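Local atomic coordinates of down syndrome cell adhesion molecule, isoform AK (Drosophila melanogaster, PDB entry 4WVR), a protein that probably mediates homophilic cell adhesion, this variable seventh immunoglobulin domain being one of the modules through which identical isoforms are thought to pair. Residues A[6-11]-A[84-89]; A[80-85]-A[97-102]. All blocks are in the same frame, centred on the assembly; numbering follows the deposited sequence.

Contact 1 of 2, residues A[6-11]-A[84-89]; sequences VPPSIA and CIAENK
Asn-88 reaches across to the N-terminal segment, its ND2 donating to Val-6 O at 2.8 Å in a bent bond (138° at the hydrogen), a little out of the carbonyl plane. CG of Asn-88 stands between its backbone N and carbonyl carbon (chi1 56°), which turns the amide across the Pro-8 ring; OD1 lies 3.2 Å from Pro-8 CD. The same proline sets CB against Ala-86 CB at 3.7 Å, while its CG rests 3.3 Å from Ala-86 O. Ile-10 extends the apolar seam mainly with its tip, CD1 lying 3.8 Å from Ala-86 CB and equally far from Cys-84 O.

A second shell fixes the amide. ND2 also donates to Asp-36 O, so two carbonyls grip it, and OD1 accepts from Gly-91 N, which limits its rotation.

The segments run nearly antiparallel, 171° apart, without mutual backbone hydrogen bonds. Segment 6-11, the A-strand part of the immunoglobulin fold, packs by side chains over the inward-facing Cys-84 and Ala-86 of strand 80-87 (strand F), close to the Cys-30–Cys-84 disulfide. Its backbone bonds go instead to Met-31, Gln-33 and Lys-34, at and after the end of strand 26-31, and Ile-10 touches Thr-95 of strand 92-99.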
loop_
_atom_site.group_PDB
_atom_site.type_symbol
_atom_site.label_atom_id
_atom_site.label_comp_id
_atom_site.label_asym_id
_atom_site.label_seq_id
_atom_site.Cartn_x
_atom_site.Cartn_y
_atom_site.Cartn_z
ATOM N N VAL A 6 -24.593 2.933 -6.752
ATOM C CA VAL A 6 -23.251 3.340 -7.166
ATOM C C VAL A 6 -22.268 2.172 -7.137
ATOM O O VAL A 6 -21.992 1.610 -6.076
ATOM C CB VAL A 6 -22.704 4.473 -6.280
ATOM C CG1 VAL A 6 -21.340 4.916 -6.774
ATOM C CG2 VAL A 6 -23.680 5.639 -6.255
ATOM N N PRO A 7 -21.736 1.809 -8.315
ATOM C CA PRO A 7 -20.773 0.721 -8.499
ATOM C C PRO A 7 -19.361 1.135 -8.074
ATOM O O PRO A 7 -19.057 2.328 -8.063
ATOM C CB PRO A 7 -20.844 0.454 -10.002
ATOM C CG PRO A 7 -21.153 1.785 -10.585
ATOM C CD PRO A 7 -22.028 2.500 -9.584
ATOM N N PRO A 8 -18.509 0.160 -7.720
ATOM C CA PRO A 8 -17.160 0.476 -7.231
ATOM C C PRO A 8 -16.264 1.053 -8.318
ATOM O O PRO A 8 -16.313 0.592 -9.456
ATOM C CB PRO A 8 -16.623 -0.885 -6.759
ATOM C CG PRO A 8 -17.821 -1.786 -6.673
ATOM C CD PRO A 8 -18.766 -1.289 -7.715
ATOM N N SER A 9 -15.469 2.060 -7.970
ATOM C CA SER A 9 -14.406 2.547 -8.844
ATOM C C SER A 9 -13.092 2.476 -8.077
ATOM O O SER A 9 -13.058 2.731 -6.872
ATOM C CB SER A 9 -14.680 3.973 -9.323
ATOM O OG SER A 9 -14.538 4.904 -8.264
ATOM N N ILE A 10 -12.017 2.123 -8.773
ATOM C CA ILE A 10 -10.746 1.833 -8.118
ATOM C C ILE A 10 -9.609 2.725 -8.600
ATOM O O ILE A 10 -9.404 2.884 -9.802
ATOM C CB ILE A 10 -10.332 0.367 -8.347
ATOM C CG1 ILE A 10 -11.512 -0.573 -8.092
ATOM C CG2 ILE A 10 -9.123 0.005 -7.481
ATOM C CD1 ILE A 10 -11.254 -1.998 -8.525
ATOM N N ALA A 11 -8.865 3.297 -7.658
ATOM C CA ALA A 11 -7.638 4.003 -8.002
ATOM C C ALA A 11 -6.615 3.012 -8.544
ATOM O O ALA A 11 -6.414 1.941 -7.968
ATOM C CB ALA A 11 -7.080 4.742 -6.793
ATOM N N CYS A 84 -7.052 -6.551 -8.972
ATOM C CA CYS A 84 -7.949 -6.315 -7.855
ATOM C C CYS A 84 -9.364 -6.157 -8.380
ATOM O O CYS A 84 -9.603 -5.354 -9.279
ATOM C CB CYS A 84 -7.548 -5.070 -7.074
ATOM S SG CYS A 84 -8.703 -4.699 -5.740
ATOM N N ILE A 85 -10.293 -6.925 -7.821
ATOM C CA ILE A 85 -11.692 -6.845 -8.219
ATOM C C ILE A 85 -12.557 -6.345 -7.068
ATOM O O ILE A 85 -12.549 -6.920 -5.981
ATOM C CB ILE A 85 -12.222 -8.210 -8.695
ATOM C CG1 ILE A 85 -11.308 -8.787 -9.778
ATOM C CG2 ILE A 85 -13.656 -8.077 -9.198
ATOM C CD1 ILE A 85 -11.626 -10.216 -10.141
ATOM N N ALA A 86 -13.298 -5.271 -7.318
ATOM C CA ALA A 86 -14.195 -4.698 -6.321
ATOM C C ALA A 86 -15.649 -4.833 -6.757
ATOM O O ALA A 86 -16.029 -4.358 -7.828
ATOM C CB ALA A 86 -13.854 -3.241 -6.080
ATOM N N GLU A 87 -16.459 -5.474 -5.919
ATOM C CA GLU A 87 -17.861 -5.718 -6.241
ATOM C C GLU A 87 -18.813 -5.296 -5.133
ATOM O O GLU A 87 -18.551 -5.512 -3.952
ATOM C CB GLU A 87 -18.091 -7.200 -6.539
ATOM C CG GLU A 87 -17.332 -7.737 -7.730
ATOM C CD GLU A 87 -17.223 -9.251 -7.709
ATOM O OE1 GLU A 87 -17.553 -9.861 -6.672
ATOM O OE2 GLU A 87 -16.817 -9.827 -8.737
ATOM N N ASN A 88 -19.925 -4.690 -5.533
ATOM C CA ASN A 88 -21.060 -4.509 -4.642
ATOM C C ASN A 88 -22.335 -4.980 -5.338
ATOM O O ASN A 88 -22.274 -5.628 -6.386
ATOM C CB ASN A 88 -21.184 -3.049 -4.191
ATOM C CG ASN A 88 -21.287 -2.076 -5.353
ATOM O OD1 ASN A 88 -21.525 -2.466 -6.495
ATOM N ND2 ASN A 88 -21.110 -0.793 -5.059
ATOM N N LYS A 89 -23.487 -4.657 -4.762
ATOM C CA LYS A 89 -24.754 -5.080 -5.342
ATOM C C LYS A 89 -25.016 -4.377 -6.671
ATOM O O LYS A 89 -25.655 -4.939 -7.562
ATOM C CB LYS A 89 -25.905 -4.819 -4.369
ATOM C CG LYS A 89 -25.506 -4.860 -2.901
ATOM C CD LYS A 89 -26.726 -4.743 -2.000
ATOM C CE LYS A 89 -26.859 -3.344 -1.422
ATOM N NZ LYS A 89 -27.992 -3.239 -0.462
#

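Contact 2 of 2, residues A[80-85]-A[97-102]; sequences GVFKCI and SELKVN
Four backbone hydrogen bonds join Gly-80 and Phe-82 to Leu-99 and Ser-97 in an antiparallel pairing. Each of the four residues both gives and receives: Gly-80 N binds Leu-99 O at 3.2 Å, almost straight at 174°, and Leu-99 N returns to Gly-80 O at 2.9 Å. Two residues along strand 80-87, Phe-82 N donates to Ser-97 O at 3.0 Å and Ser-97 N to Phe-82 O at 3.1 Å. Between them Val-81 and Glu-98 form the non-hydrogen-bonded pair, with CA atoms 4.4 Å apart. Val-81 N donates instead to Asn-46 OD1, on the side away from strand 92-99, and Gly-80 O receives an additional CA-H...O contact from Glu-98 CA at 3.5 Å. At Gly-80 the backbone torsions would press any side-chain CB into the carbonyl O of the residue before, so glycine suits the position.

On the buried face Phe-82 and Leu-99 lie side by side. CG of Phe-82 is anti to its carbonyl carbon (chi1 -72°), bringing the ring edge to Leu-99, where Phe-82 CE1 lies 3.6 Å from Leu-99 CB and 3.8 Å from Leu-99 CD2. An alanine in place of Phe-82 would probably open a gap beside Leu-99 and strip the neighbouring Leu-69 and Ile-71 of an aromatic partner. The buried Ser-97 hydroxyl is satisfied by Phe-15 N, linking this edge to the chain before strand 26-31.

Strands 80-87 and 92-99 form a beta hairpin of the immunoglobulin sandwich, equivalent to F and G. Strand 40-45 flanks 80-87 on its other side, supplying Leu-45 to Phe-82, while Leu-69 and Ile-71 of strand 66-71 meet the ring from the opposing sheet.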
loop_
_atom_site.group_PDB
_atom_site.type_symbol
_atom_site.label_atom_id
_atom_site.label_comp_id
_atom_site.label_asym_id
_atom_site.label_seq_id
_atom_site.Cartn_x
_atom_site.Cartn_y
_atom_site.Cartn_z
ATOM N N GLY A 80 3.638 -11.986 -13.149
ATOM C CA GLY A 80 2.367 -11.939 -13.840
ATOM C C GLY A 80 1.457 -10.781 -13.494
ATOM O O GLY A 80 1.865 -9.803 -12.861
ATOM N N VAL A 81 0.205 -10.907 -13.916
ATOM C CA VAL A 81 -0.770 -9.836 -13.777
ATOM C C VAL A 81 -1.559 -9.957 -12.478
ATOM O O VAL A 81 -2.280 -10.930 -12.266
ATOM C CB VAL A 81 -1.756 -9.827 -14.961
ATOM C CG1 VAL A 81 -2.689 -8.625 -14.869
ATOM C CG2 VAL A 81 -0.996 -9.821 -16.280
ATOM N N PHE A 82 -1.413 -8.963 -11.608
ATOM C CA PHE A 82 -2.213 -8.897 -10.395
ATOM C C PHE A 82 -3.453 -8.059 -10.650
ATOM O O PHE A 82 -3.363 -6.917 -11.096
ATOM C CB PHE A 82 -1.406 -8.312 -9.233
ATOM C CG PHE A 82 -0.349 -9.239 -8.707
ATOM C CD1 PHE A 82 0.891 -9.311 -9.312
ATOM C CD2 PHE A 82 -0.598 -10.036 -7.602
ATOM C CE1 PHE A 82 1.865 -10.165 -8.830
ATOM C CE2 PHE A 82 0.369 -10.891 -7.115
ATOM C CZ PHE A 82 1.603 -10.955 -7.730
ATOM N N LYS A 83 -4.615 -8.632 -10.371
ATOM C CA LYS A 83 -5.856 -7.910 -10.564
ATOM C C LYS A 83 -6.605 -7.767 -9.254
ATOM O O LYS A 83 -6.757 -8.729 -8.507
ATOM C CB LYS A 83 -6.737 -8.615 -11.599
ATOM C CG LYS A 83 -8.053 -7.901 -11.873
ATOM C CD LYS A 83 -8.928 -8.714 -12.813
ATOM C CE LYS A 83 -8.209 -9.005 -14.122
ATOM N NZ LYS A 83 -9.035 -9.853 -15.028
ATOM N N CYS A 84 -7.052 -6.551 -8.972
ATOM C CA CYS A 84 -7.949 -6.315 -7.855
ATOM C C CYS A 84 -9.364 -6.157 -8.380
ATOM O O CYS A 84 -9.603 -5.354 -9.279
ATOM C CB CYS A 84 -7.548 -5.070 -7.074
ATOM S SG CYS A 84 -8.703 -4.699 -5.740
ATOM N N ILE A 85 -10.293 -6.925 -7.821
ATOM C CA ILE A 85 -11.692 -6.845 -8.219
ATOM C C ILE A 85 -12.557 -6.345 -7.068
ATOM O O ILE A 85 -12.549 -6.920 -5.981
ATOM C CB ILE A 85 -12.222 -8.210 -8.695
ATOM C CG1 ILE A 85 -11.308 -8.787 -9.778
ATOM C CG2 ILE A 85 -13.656 -8.077 -9.198
ATOM C CD1 ILE A 85 -11.626 -10.216 -10.141
ATOM N N SER A 97 -1.985 -4.568 -12.470
ATOM C CA SER A 97 -0.595 -4.165 -12.614
ATOM C C SER A 97 0.257 -5.403 -12.830
ATOM O O SER A 97 0.097 -6.404 -12.134
ATOM C CB SER A 97 -0.107 -3.389 -11.390
ATOM O OG SER A 97 1.219 -2.922 -11.587
ATOM N N GLU A 98 1.155 -5.346 -13.802
ATOM C CA GLU A 98 2.007 -6.493 -14.063
ATOM C C GLU A 98 3.271 -6.421 -13.229
ATOM O O GLU A 98 3.986 -5.420 -13.252
ATOM C CB GLU A 98 2.366 -6.591 -15.545
ATOM C CG GLU A 98 3.157 -7.846 -15.874
ATOM C CD GLU A 98 3.618 -7.894 -17.314
ATOM O OE1 GLU A 98 3.391 -6.907 -18.045
ATOM O OE2 GLU A 98 4.203 -8.924 -17.712
ATOM N N LEU A 99 3.534 -7.488 -12.483
ATOM C CA LEU A 99 4.779 -7.610 -11.738
ATOM C C LEU A 99 5.816 -8.339 -12.583
ATOM O O LEU A 99 5.571 -9.445 -13.064
ATOM C CB LEU A 99 4.556 -8.350 -10.418
ATOM C CG LEU A 99 5.814 -8.564 -9.576
ATOM C CD1 LEU A 99 6.416 -7.230 -9.169
ATOM C CD2 LEU A 99 5.513 -9.420 -8.351
ATOM N N LYS A 100 6.971 -7.710 -12.768
ATOM C CA LYS A 100 8.057 -8.325 -13.517
ATOM C C LYS A 100 9.231 -8.631 -12.597
ATOM O O LYS A 100 9.603 -7.813 -11.756
ATOM C CB LYS A 100 8.495 -7.424 -14.671
ATOM C CG LYS A 100 7.442 -7.283 -15.760
ATOM C CD LYS A 100 7.920 -6.403 -16.902
ATOM C CE LYS A 100 6.870 -6.323 -18.001
ATOM N NZ LYS A 100 7.266 -5.389 -19.092
ATOM N N VAL A 101 9.801 -9.820 -12.756
ATOM C CA VAL A 101 10.901 -10.262 -11.910
ATOM C C VAL A 101 12.120 -10.613 -12.761
ATOM O O VAL A 101 12.011 -11.357 -13.736
ATOM C CB VAL A 101 10.500 -11.478 -11.052
ATOM C CG1 VAL A 101 11.581 -11.784 -10.027
ATOM C CG2 VAL A 101 9.161 -11.225 -10.361
ATOM N N ASN A 102 13.276 -10.075 -12.385
ATOM C CA ASN A 102 14.504 -10.270 -13.151
ATOM C C ASN A 102 15.085 -11.667 -12.952
ATOM O O ASN A 102 14.476 -12.521 -12.307
ATOM C CB ASN A 102 15.531 -9.213 -12.773
#

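Overall arrangement
From the N terminus, the chain enters through segment 6-11, which in contact 1 is held against the end of strand 80-87; this closes a loop of 72 residues containing most of the sandwich's strands. The chain then turns back as strand 92-99, and contact 2 closes the much shorter hairpin, pairing its end with the beginning of strand 80-87. The two closures cross rather than nest, because 80-85 starts before 84-89 and 97-102 follows it. They share Cys-84 and Ile-85, yet their centres are about 19 Å apart, on opposite sides of the chain's centre. Strand 80-87 therefore ties the N-terminal segment to one end of the domain and the C-terminal segment to the other.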